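Local coordinates for protein 2,5-dihydroxypyridine 5,6-dioxygenase (PDB 7CUP) that catalyses the iron-dependent, oxygen-consuming ring cleavage of 2,5-dihydroxypyridine to N-formylmaleamate in the aerobic breakdown of nicotinate, at residues M132-E146 / T176-W190. Numbering follows the deposited sequence.
Sequences MLPTEDDKRRVLAAE and TEYGYADEPGRWDHW
Lys139 lays its aliphatic chain along the ring of Tyr178, the two side chains pointing the same way. Lys139 CG sits over the face of the Tyr178 ring, 3.3 Å from its centroid and only 3° off the normal, a CH-pi contact. CG leaves the helix anti to the backbone N (chi1 -173°); this torsion and the extended chain carry the ammonium past the phenol to Asp182. Lys139 NZ donates to Asp182 OD2 at 2.5 Å, a salt bridge in which OD2 uses its syn lone pair. Glu183 adds a long second one. Tyr178 OH donates to the other carboxylate oxygen, Asp182 OD1, at 2.6 Å, while Arg20 also pairs with OD2. Below the opposite face of the Tyr178 ring lies Asp188 OD2, itself gripped by Arg186. Trading Tyr178 for an alanine would probably open a gap between the lysine chain and Asp188 and leave Asp182 OD1 without its phenol donor. Tyr180 crosses Lys139 at about a right angle, its OH 3.2 Å from Lys139 CD. Before the helix, Pro134 wedges between Tyr180 and Trp190: its CB meets the Tyr180 ring edge, and its CD lies over the indole of Trp190. Pro134 CG also approaches Gly179 O at 3.2 Å, a buried carbonyl with no polar partner. Farther along the helix, Val142 CG1 packs tightly on Thr176 CB at 3.5 Å. The first three turns of helix 136-151 and the loop before it thus cover the crossing from strand 175-177, at the margin of the antiparallel sheet that includes iron ligands His265 and Asp320, to strand 187-189, outermost in the parallel sheet.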
ATOM      1  N   MET A 132      -6.731   9.747 -27.456  1.00 20.72           N
ATOM      2  CA  MET A 132      -7.563  10.919 -27.831  1.00 21.58           C
ATOM      3  C   MET A 132      -7.079  12.179 -27.082  1.00 20.63           C
ATOM      4  O   MET A 132      -7.897  12.969 -26.656  1.00 22.35           O
ATOM      5  CB  MET A 132      -9.045  10.622 -27.589  1.00 22.40           C
ATOM      6  CG  MET A 132      -9.527   9.543 -28.497  1.00 22.89           C
ATOM      7  SD  MET A 132     -11.187   9.009 -28.191  1.00 25.43           S
ATOM      8  CE  MET A 132     -10.946   7.816 -26.866  1.00 26.20           C
ATOM      9  N   LEU A 133      -5.774  12.358 -26.950  1.00 20.49           N
ATOM     10  CA  LEU A 133      -5.183  13.585 -26.345  1.00 23.69           C
ATOM     11  C   LEU A 133      -5.701  14.802 -27.109  1.00 24.72           C
ATOM     12  O   LEU A 133      -5.609  14.851 -28.338  1.00 22.29           O
ATOM     13  CB  LEU A 133      -3.666  13.505 -26.453  1.00 22.80           C
ATOM     14  CG  LEU A 133      -2.921  14.619 -25.735  1.00 24.79           C
ATOM     15  CD1 LEU A 133      -3.046  14.461 -24.228  1.00 25.85           C
ATOM     16  CD2 LEU A 133      -1.469  14.622 -26.176  1.00 27.23           C
ATOM     17  N   PRO A 134      -6.341  15.766 -26.424  1.00 23.90           N
ATOM     18  CA  PRO A 134      -7.011  16.866 -27.119  1.00 25.95           C
ATOM     19  C   PRO A 134      -6.076  17.794 -27.928  1.00 25.30           C
ATOM     20  O   PRO A 134      -4.909  17.962 -27.577  1.00 23.57           O
ATOM     21  CB  PRO A 134      -7.723  17.622 -25.992  1.00 25.66           C
ATOM     22  CG  PRO A 134      -7.855  16.614 -24.882  1.00 26.59           C
ATOM     23  CD  PRO A 134      -6.622  15.749 -24.983  1.00 25.11           C
ATOM     24  N   THR A 135      -6.618  18.344 -29.027  1.00 26.22           N
ATOM     25  CA  THR A 135      -5.946  19.274 -29.982  1.00 25.55           C
ATOM     26  C   THR A 135      -6.812  20.524 -30.183  1.00 25.58           C
ATOM     27  O   THR A 135      -8.042  20.423 -30.114  1.00 22.90           O
ATOM     28  CB  THR A 135      -5.634  18.593 -31.325  1.00 25.63           C
ATOM     29  OG1 THR A 135      -6.845  18.218 -31.988  1.00 26.53           O
ATOM     30  CG2 THR A 135      -4.715  17.399 -31.177  1.00 27.02           C
ATOM     31  N   GLU A 136      -6.173  21.674 -30.379  1.00 28.29           N
ATOM     32  CA  GLU A 136      -6.825  22.925 -30.860  1.00 30.74           C
ATOM     33  C   GLU A 136      -7.623  22.616 -32.134  1.00 28.06           C
ATOM     34  O   GLU A 136      -8.712  23.140 -32.286  1.00 32.51           O
ATOM     35  CB  GLU A 136      -5.755  23.995 -31.082  1.00 32.60           C
ATOM     36  CG  GLU A 136      -4.899  24.220 -29.841  1.00 38.66           C
ATOM     37  CD  GLU A 136      -4.194  25.561 -29.675  1.00 41.76           C
ATOM     38  OE1 GLU A 136      -4.884  26.580 -29.589  1.00 43.80           O
ATOM     39  OE2 GLU A 136      -2.961  25.566 -29.558  1.00 44.03           O
ATOM     40  N   ASP A 137      -7.107  21.746 -32.991  1.00 29.35           N
ATOM     41  CA  ASP A 137      -7.762  21.388 -34.274  1.00 31.44           C
ATOM     42  C   ASP A 137      -9.081  20.667 -33.987  1.00 33.10           C
ATOM     43  O   ASP A 137     -10.077  20.947 -34.702  1.00 31.83           O
ATOM     44  CB  ASP A 137      -6.796  20.620 -35.174  1.00 35.74           C
ATOM     45  CG  ASP A 137      -7.003  20.977 -36.638  1.00 43.94           C
ATOM     46  OD1 ASP A 137      -7.617  20.142 -37.348  1.00 43.84           O
ATOM     47  OD2 ASP A 137      -6.606  22.111 -37.035  1.00 40.17           O
ATOM     48  N   ASP A 138      -9.139  19.808 -32.958  1.00 28.78           N
ATOM     49  CA  ASP A 138     -10.420  19.154 -32.604  1.00 27.45           C
ATOM     50  C   ASP A 138     -11.441  20.253 -32.281  1.00 25.90           C
ATOM     51  O   ASP A 138     -12.587  20.136 -32.705  1.00 26.42           O
ATOM     52  CB  ASP A 138     -10.275  18.139 -31.458  1.00 29.25           C
ATOM     53  CG  ASP A 138      -9.651  16.807 -31.874  1.00 31.75           C
ATOM     54  OD1 ASP A 138      -9.440  16.596 -33.094  1.00 29.56           O
ATOM     55  OD2 ASP A 138      -9.344  15.987 -30.972  1.00 35.13           O
ATOM     56  N   LYS A 139     -11.067  21.226 -31.465  1.00 24.91           N
ATOM     57  CA  LYS A 139     -11.968  22.331 -31.036  1.00 27.98           C
ATOM     58  C   LYS A 139     -12.474  23.081 -32.275  1.00 28.54           C
ATOM     59  O   LYS A 139     -13.701  23.343 -32.358  1.00 26.79           O
ATOM     60  CB  LYS A 139     -11.235  23.310 -30.123  1.00 29.69           C
ATOM     61  CG  LYS A 139     -12.146  24.365 -29.527  1.00 32.12           C
ATOM     62  CD  LYS A 139     -11.410  25.560 -29.012  1.00 33.87           C
ATOM     63  CE  LYS A 139     -12.349  26.606 -28.472  1.00 36.68           C
ATOM     64  NZ  LYS A 139     -11.582  27.600 -27.687  1.00 39.91           N
ATOM     65  N   ARG A 140     -11.556  23.413 -33.178  1.00 29.55           N
ATOM     66  CA  ARG A 140     -11.893  24.143 -34.427  1.00 36.57           C
ATOM     67  C   ARG A 140     -13.007  23.377 -35.161  1.00 36.32           C
ATOM     68  O   ARG A 140     -14.056  23.998 -35.480  1.00 34.09           O
ATOM     69  CB  ARG A 140     -10.640  24.361 -35.287  1.00 40.03           C
ATOM     70  CG  ARG A 140     -10.894  25.205 -36.532  1.00 43.15           C
ATOM     71  CD  ARG A 140      -9.753  25.233 -37.529  1.00 46.81           C
ATOM     72  NE  ARG A 140      -9.305  23.914 -37.986  1.00 52.86           N
ATOM     73  CZ  ARG A 140      -9.960  23.124 -38.838  1.00 52.94           C
ATOM     74  NH1 ARG A 140     -11.131  23.473 -39.341  1.00 57.03           N
ATOM     75  NH2 ARG A 140      -9.454  21.953 -39.162  1.00 56.95           N
ATOM     76  N   ARG A 141     -12.814  22.077 -35.399  1.00 36.59           N
ATOM     77  CA  ARG A 141     -13.749  21.251 -36.204  1.00 34.76           C
ATOM     78  C   ARG A 141     -15.108  21.198 -35.498  1.00 34.71           C
ATOM     79  O   ARG A 141     -16.153  21.323 -36.169  1.00 34.31           O
ATOM     80  CB  ARG A 141     -13.155  19.865 -36.471  1.00 34.09           C
ATOM     81  CG  ARG A 141     -11.919  19.895 -37.361  1.00 35.24           C
ATOM     82  CD  ARG A 141     -11.400  18.532 -37.819  1.00 33.67           C
ATOM     83  NE  ARG A 141     -11.078  17.697 -36.663  1.00 36.92           N
ATOM     84  CZ  ARG A 141     -11.907  16.799 -36.125  1.00 37.79           C
ATOM     85  NH1 ARG A 141     -13.093  16.572 -36.658  1.00 34.63           N
ATOM     86  NH2 ARG A 141     -11.559  16.125 -35.042  1.00 38.76           N
ATOM     87  N   VAL A 142     -15.114  21.050 -34.178  1.00 30.70           N
ATOM     88  CA  VAL A 142     -16.372  20.904 -33.382  1.00 31.27           C
ATOM     89  C   VAL A 142     -17.164  22.224 -33.380  1.00 31.84           C
ATOM     90  O   VAL A 142     -18.426  22.163 -33.413  1.00 29.87           O
ATOM     91  CB  VAL A 142     -16.062  20.423 -31.953  1.00 32.89           C
ATOM     92  CG1 VAL A 142     -17.266  20.545 -31.026  1.00 33.49           C
ATOM     93  CG2 VAL A 142     -15.505  19.006 -31.974  1.00 30.86           C
ATOM     94  N   LEU A 143     -16.473  23.360 -33.241  1.00 34.24           N
ATOM     95  CA  LEU A 143     -17.110  24.704 -33.265  1.00 37.37           C
ATOM     96  C   LEU A 143     -17.681  24.985 -34.668  1.00 39.18           C
ATOM     97  O   LEU A 143     -18.772  25.585 -34.730  1.00 41.84           O
ATOM     98  CB  LEU A 143     -16.075  25.764 -32.907  1.00 36.91           C
ATOM     99  CG  LEU A 143     -15.581  25.781 -31.470  1.00 42.56           C
ATOM    100  CD1 LEU A 143     -14.947  27.133 -31.190  1.00 41.13           C
ATOM    101  CD2 LEU A 143     -16.694  25.472 -30.476  1.00 42.08           C
ATOM    102  N   ALA A 144     -16.977  24.586 -35.738  1.00 35.50           N
ATOM    103  CA  ALA A 144     -17.480  24.666 -37.134  1.00 37.51           C
ATOM    104  C   ALA A 144     -18.797  23.879 -37.254  1.00 39.56           C
ATOM    105  O   ALA A 144     -19.782  24.392 -37.850  1.00 38.61           O
ATOM    106  CB  ALA A 144     -16.437  24.178 -38.100  1.00 35.33           C
ATOM    107  N   ALA A 145     -18.877  22.686 -36.668  1.00 36.21           N
ATOM    108  CA  ALA A 145     -20.127  21.886 -36.667  1.00 36.99           C
ATOM    109  C   ALA A 145     -21.184  22.629 -35.862  1.00 37.24           C
ATOM    110  O   ALA A 145     -22.364  22.621 -36.271  1.00 40.83           O
ATOM    111  CB  ALA A 145     -19.906  20.502 -36.106  1.00 35.78           C
ATOM    112  N   GLU A 146     -20.775  23.233 -34.752  1.00 35.85           N
ATOM    113  CA  GLU A 146     -21.697  23.923 -33.825  1.00 35.21           C
ATOM    114  C   GLU A 146     -22.388  25.080 -34.558  1.00 35.33           C
ATOM    115  O   GLU A 146     -23.585  25.272 -34.299  1.00 33.84           O
ATOM    116  CB  GLU A 146     -20.970  24.427 -32.580  1.00 36.43           C
ATOM    117  CG  GLU A 146     -21.891  25.115 -31.564  1.00 36.89           C
ATOM    118  CD  GLU A 146     -21.169  25.886 -30.467  1.00 38.70           C
ATOM    119  OE1 GLU A 146     -19.999  26.253 -30.691  1.00 43.50           O
ATOM    120  OE2 GLU A 146     -21.768  26.112 -29.388  1.00 39.59           O
ATOM    121  N   THR A 176     -21.172  21.456 -27.048  1.00 30.71           N
ATOM    122  CA  THR A 176     -19.945  20.832 -27.602  1.00 28.82           C
ATOM    123  C   THR A 176     -19.096  20.204 -26.487  1.00 27.02           C
ATOM    124  O   THR A 176     -19.114  20.711 -25.350  1.00 25.20           O
ATOM    125  CB  THR A 176     -19.127  21.862 -28.382  1.00 29.58           C
ATOM    126  OG1 THR A 176     -18.611  22.829 -27.465  1.00 29.14           O
ATOM    127  CG2 THR A 176     -19.965  22.533 -29.447  1.00 30.98           C
ATOM    128  N   GLU A 177     -18.391  19.122 -26.822  1.00 24.59           N
ATOM    129  CA  GLU A 177     -17.282  18.562 -26.019  1.00 24.19           C
ATOM    130  C   GLU A 177     -16.104  18.396 -26.971  1.00 23.49           C
ATOM    131  O   GLU A 177     -16.282  17.602 -27.894  1.00 23.84           O
ATOM    132  CB  GLU A 177     -17.704  17.236 -25.373  1.00 24.80           C
ATOM    133  CG  GLU A 177     -18.991  17.287 -24.598  1.00 24.89           C
ATOM    134  CD  GLU A 177     -19.295  16.046 -23.782  1.00 27.07           C
ATOM    135  OE1 GLU A 177     -18.386  15.234 -23.606  1.00 27.01           O
ATOM    136  OE2 GLU A 177     -20.440  15.901 -23.303  1.00 28.91           O
ATOM    137  N   TYR A 178     -14.991  19.139 -26.796  1.00 21.47           N
ATOM    138  CA  TYR A 178     -13.749  19.072 -27.626  1.00 22.56           C
ATOM    139  C   TYR A 178     -12.508  18.769 -26.765  1.00 21.61           C
ATOM    140  O   TYR A 178     -11.373  18.779 -27.305  1.00 24.10           O
ATOM    141  CB  TYR A 178     -13.515  20.358 -28.447  1.00 23.46           C
ATOM    142  CG  TYR A 178     -13.612  21.676 -27.697  1.00 25.57           C
ATOM    143  CD1 TYR A 178     -12.573  22.125 -26.887  1.00 25.60           C
ATOM    144  CD2 TYR A 178     -14.711  22.515 -27.832  1.00 27.72           C
ATOM    145  CE1 TYR A 178     -12.639  23.324 -26.196  1.00 27.51           C
ATOM    146  CE2 TYR A 178     -14.789  23.726 -27.150  1.00 28.47           C
ATOM    147  CZ  TYR A 178     -13.753  24.141 -26.328  1.00 29.23           C
ATOM    148  OH  TYR A 178     -13.786  25.349 -25.664  1.00 29.19           O
ATOM    149  N   GLY A 179     -12.682  18.473 -25.472  1.00 22.88           N
ATOM    150  CA  GLY A 179     -11.647  17.782 -24.677  1.00 21.07           C
ATOM    151  C   GLY A 179     -10.911  18.660 -23.680  1.00 23.84           C
ATOM    152  O   GLY A 179     -10.007  18.141 -22.997  1.00 21.64           O
ATOM    153  N   TYR A 180     -11.219  19.954 -23.578  1.00 24.53           N
ATOM    154  CA  TYR A 180     -10.474  20.839 -22.642  1.00 22.82           C
ATOM    155  C   TYR A 180     -11.383  21.975 -22.190  1.00 24.32           C
ATOM    156  O   TYR A 180     -12.404  22.241 -22.873  1.00 23.94           O
ATOM    157  CB  TYR A 180      -9.099  21.195 -23.223  1.00 24.66           C
ATOM    158  CG  TYR A 180      -9.027  21.973 -24.514  1.00 25.92           C
ATOM    159  CD1 TYR A 180      -8.914  21.341 -25.744  1.00 25.57           C
ATOM    160  CD2 TYR A 180      -8.981  23.369 -24.512  1.00 28.09           C
ATOM    161  CE1 TYR A 180      -8.813  22.063 -26.925  1.00 25.63           C
ATOM    162  CE2 TYR A 180      -8.861  24.102 -25.688  1.00 26.48           C
ATOM    163  CZ  TYR A 180      -8.773  23.452 -26.904  1.00 27.33           C
ATOM    164  OH  TYR A 180      -8.648  24.190 -28.050  1.00 28.56           O
ATOM    165  N   ALA A 181     -11.080  22.542 -21.012  1.00 23.40           N
ATOM    166  CA  ALA A 181     -11.884  23.562 -20.312  1.00 23.08           C
ATOM    167  C   ALA A 181     -11.158  24.912 -20.292  1.00 25.30           C
ATOM    168  O   ALA A 181     -10.674  25.300 -19.203  1.00 22.16           O
ATOM    169  CB  ALA A 181     -12.189  23.094 -18.923  1.00 25.82           C
ATOM    170  N   ASP A 182     -11.155  25.600 -21.441  1.00 26.34           N
ATOM    171  CA  ASP A 182     -10.384  26.838 -21.731  1.00 29.28           C
ATOM    172  C   ASP A 182     -11.216  28.078 -21.384  1.00 30.19           C
ATOM    173  O   ASP A 182     -10.646  29.084 -21.027  1.00 31.46           O
ATOM    174  CB  ASP A 182      -9.857  26.876 -23.176  1.00 27.46           C
ATOM    175  CG  ASP A 182     -10.917  26.704 -24.248  1.00 27.50           C
ATOM    176  OD1 ASP A 182     -11.932  26.033 -23.978  1.00 30.41           O
ATOM    177  OD2 ASP A 182     -10.692  27.219 -25.355  1.00 28.82           O
ATOM    178  N   GLU A 183     -12.526  28.012 -21.410  1.00 34.04           N
ATOM    179  CA  GLU A 183     -13.333  29.225 -21.197  1.00 34.52           C
ATOM    180  C   GLU A 183     -13.963  29.207 -19.820  1.00 33.02           C
ATOM    181  O   GLU A 183     -14.295  28.160 -19.283  1.00 28.62           O
ATOM    182  CB  GLU A 183     -14.357  29.309 -22.315  1.00 39.74           C
ATOM    183  CG  GLU A 183     -13.707  29.753 -23.601  1.00 49.71           C
ATOM    184  CD  GLU A 183     -14.706  29.786 -24.722  1.00 53.16           C
ATOM    185  OE1 GLU A 183     -14.315  29.428 -25.854  1.00 57.72           O
ATOM    186  OE2 GLU A 183     -15.887  30.118 -24.427  1.00 54.67           O
ATOM    187  N   PRO A 184     -14.224  30.394 -19.247  1.00 33.77           N
ATOM    188  CA  PRO A 184     -14.790  30.467 -17.908  1.00 31.92           C
ATOM    189  C   PRO A 184     -16.194  29.833 -17.926  1.00 29.58           C
ATOM    190  O   PRO A 184     -16.889  29.943 -18.924  1.00 24.60           O
ATOM    191  CB  PRO A 184     -14.786  31.972 -17.557  1.00 35.81           C
ATOM    192  CG  PRO A 184     -14.078  32.676 -18.725  1.00 34.58           C
ATOM    193  CD  PRO A 184     -14.058  31.713 -19.892  1.00 35.22           C
ATOM    194  N   GLY A 185     -16.558  29.114 -16.859  1.00 25.16           N
ATOM    195  CA  GLY A 185     -17.856  28.453 -16.742  1.00 25.57           C
ATOM    196  C   GLY A 185     -17.971  27.267 -17.690  1.00 26.38           C
ATOM    197  O   GLY A 185     -19.069  26.722 -17.779  1.00 27.97           O
ATOM    198  N   ARG A 186     -16.896  26.831 -18.345  1.00 26.66           N
ATOM    199  CA  ARG A 186     -17.001  25.729 -19.342  1.00 28.61           C
ATOM    200  C   ARG A 186     -16.796  24.379 -18.650  1.00 27.59           C
ATOM    201  O   ARG A 186     -15.864  24.249 -17.828  1.00 24.84           O
ATOM    202  CB  ARG A 186     -15.992  25.827 -20.482  1.00 31.92           C
ATOM    203  CG  ARG A 186     -16.180  24.742 -21.533  1.00 33.15           C
ATOM    204  CD  ARG A 186     -15.172  24.729 -22.696  1.00 32.84           C
ATOM    205  NE  ARG A 186     -15.476  23.617 -23.578  1.00 29.95           N
ATOM    206  CZ  ARG A 186     -16.559  23.556 -24.354  1.00 32.77           C
ATOM    207  NH1 ARG A 186     -17.401  24.575 -24.401  1.00 31.99           N
ATOM    208  NH2 ARG A 186     -16.785  22.483 -25.095  1.00 34.78           N
ATOM    209  N   TRP A 187     -17.631  23.408 -19.016  1.00 24.05           N
ATOM    210  CA  TRP A 187     -17.454  21.979 -18.669  1.00 25.16           C
ATOM    211  C   TRP A 187     -17.018  21.273 -19.953  1.00 23.80           C
ATOM    212  O   TRP A 187     -17.585  21.563 -21.044  1.00 22.66           O
ATOM    213  CB  TRP A 187     -18.724  21.359 -18.053  1.00 24.42           C
ATOM    214  CG  TRP A 187     -18.534  19.931 -17.651  1.00 24.86           C
ATOM    215  CD1 TRP A 187     -18.227  19.443 -16.414  1.00 27.17           C
ATOM    216  CD2 TRP A 187     -18.654  18.778 -18.505  1.00 26.60           C
ATOM    217  NE1 TRP A 187     -18.138  18.072 -16.446  1.00 27.17           N
ATOM    218  CE2 TRP A 187     -18.397  17.638 -17.713  1.00 25.68           C
ATOM    219  CE3 TRP A 187     -19.012  18.599 -19.845  1.00 25.23           C
ATOM    220  CZ2 TRP A 187     -18.458  16.344 -18.225  1.00 27.51           C
ATOM    221  CZ3 TRP A 187     -19.039  17.319 -20.356  1.00 30.82           C
ATOM    222  CH2 TRP A 187     -18.770  16.206 -19.555  1.00 26.90           C
ATOM    223  N   ASP A 188     -16.009  20.422 -19.859  1.00 21.30           N
ATOM    224  CA  ASP A 188     -15.627  19.527 -20.981  1.00 22.84           C
ATOM    225  C   ASP A 188     -14.991  18.259 -20.415  1.00 22.96           C
ATOM    226  O   ASP A 188     -14.827  18.158 -19.179  1.00 21.49           O
ATOM    227  CB  ASP A 188     -14.745  20.250 -21.995  1.00 23.82           C
ATOM    228  CG  ASP A 188     -14.906  19.772 -23.433  1.00 26.38           C
ATOM    229  OD1 ASP A 188     -15.085  18.540 -23.640  1.00 27.31           O
ATOM    230  OD2 ASP A 188     -14.807  20.639 -24.364  1.00 26.23           O
ATOM    231  N   HIS A 189     -14.750  17.289 -21.292  1.00 22.03           N
ATOM    232  CA  HIS A 189     -14.378  15.908 -20.911  1.00 21.48           C
ATOM    233  C   HIS A 189     -13.198  15.512 -21.770  1.00 21.75           C
ATOM    234  O   HIS A 189     -13.360  15.500 -22.991  1.00 20.95           O
ATOM    235  CB  HIS A 189     -15.569  14.991 -21.175  1.00 22.46           C
ATOM    236  CG  HIS A 189     -15.386  13.584 -20.716  1.00 22.14           C
ATOM    237  ND1 HIS A 189     -16.346  12.621 -20.950  1.00 19.70           N
ATOM    238  CD2 HIS A 189     -14.361  12.963 -20.096  1.00 19.73           C
ATOM    239  CE1 HIS A 189     -15.930  11.482 -20.430  1.00 19.55           C
ATOM    240  NE2 HIS A 189     -14.730  11.663 -19.915  1.00 20.58           N
ATOM    241  N   TRP A 190     -12.044  15.292 -21.158  1.00 18.86           N
ATOM    242  CA  TRP A 190     -10.927  14.618 -21.834  1.00 17.72           C
ATOM    243  C   TRP A 190     -11.081  13.110 -21.640  1.00 19.24           C
ATOM    244  O   TRP A 190     -10.975  12.663 -20.497  1.00 19.04           O
ATOM    245  CB  TRP A 190      -9.651  15.160 -21.233  1.00 17.61           C
ATOM    246  CG  TRP A 190      -8.426  14.432 -21.669  1.00 17.60           C
ATOM    247  CD1 TRP A 190      -8.226  13.633 -22.762  1.00 19.22           C
ATOM    248  CD2 TRP A 190      -7.204  14.461 -20.955  1.00 17.47           C
ATOM    249  NE1 TRP A 190      -6.934  13.184 -22.772  1.00 19.06           N
ATOM    250  CE2 TRP A 190      -6.292  13.669 -21.672  1.00 17.21           C
ATOM    251  CE3 TRP A 190      -6.826  15.058 -19.754  1.00 17.44           C
ATOM    252  CZ2 TRP A 190      -4.978  13.501 -21.245  1.00 18.95           C
ATOM    253  CZ3 TRP A 190      -5.527  14.889 -19.335  1.00 18.45           C
ATOM    254  CH2 TRP A 190      -4.620  14.139 -20.081  1.00 19.09           C
TER
HETATM  255  O   HOH W   1      -7.575  26.424 -27.586  1.00 38.65           O
HETATM  256  O   HOH W   2     -10.109  16.516 -28.525  1.00 27.51           O
HETATM  257  O   HOH W   3     -18.779  25.827 -27.810  1.00 54.85           O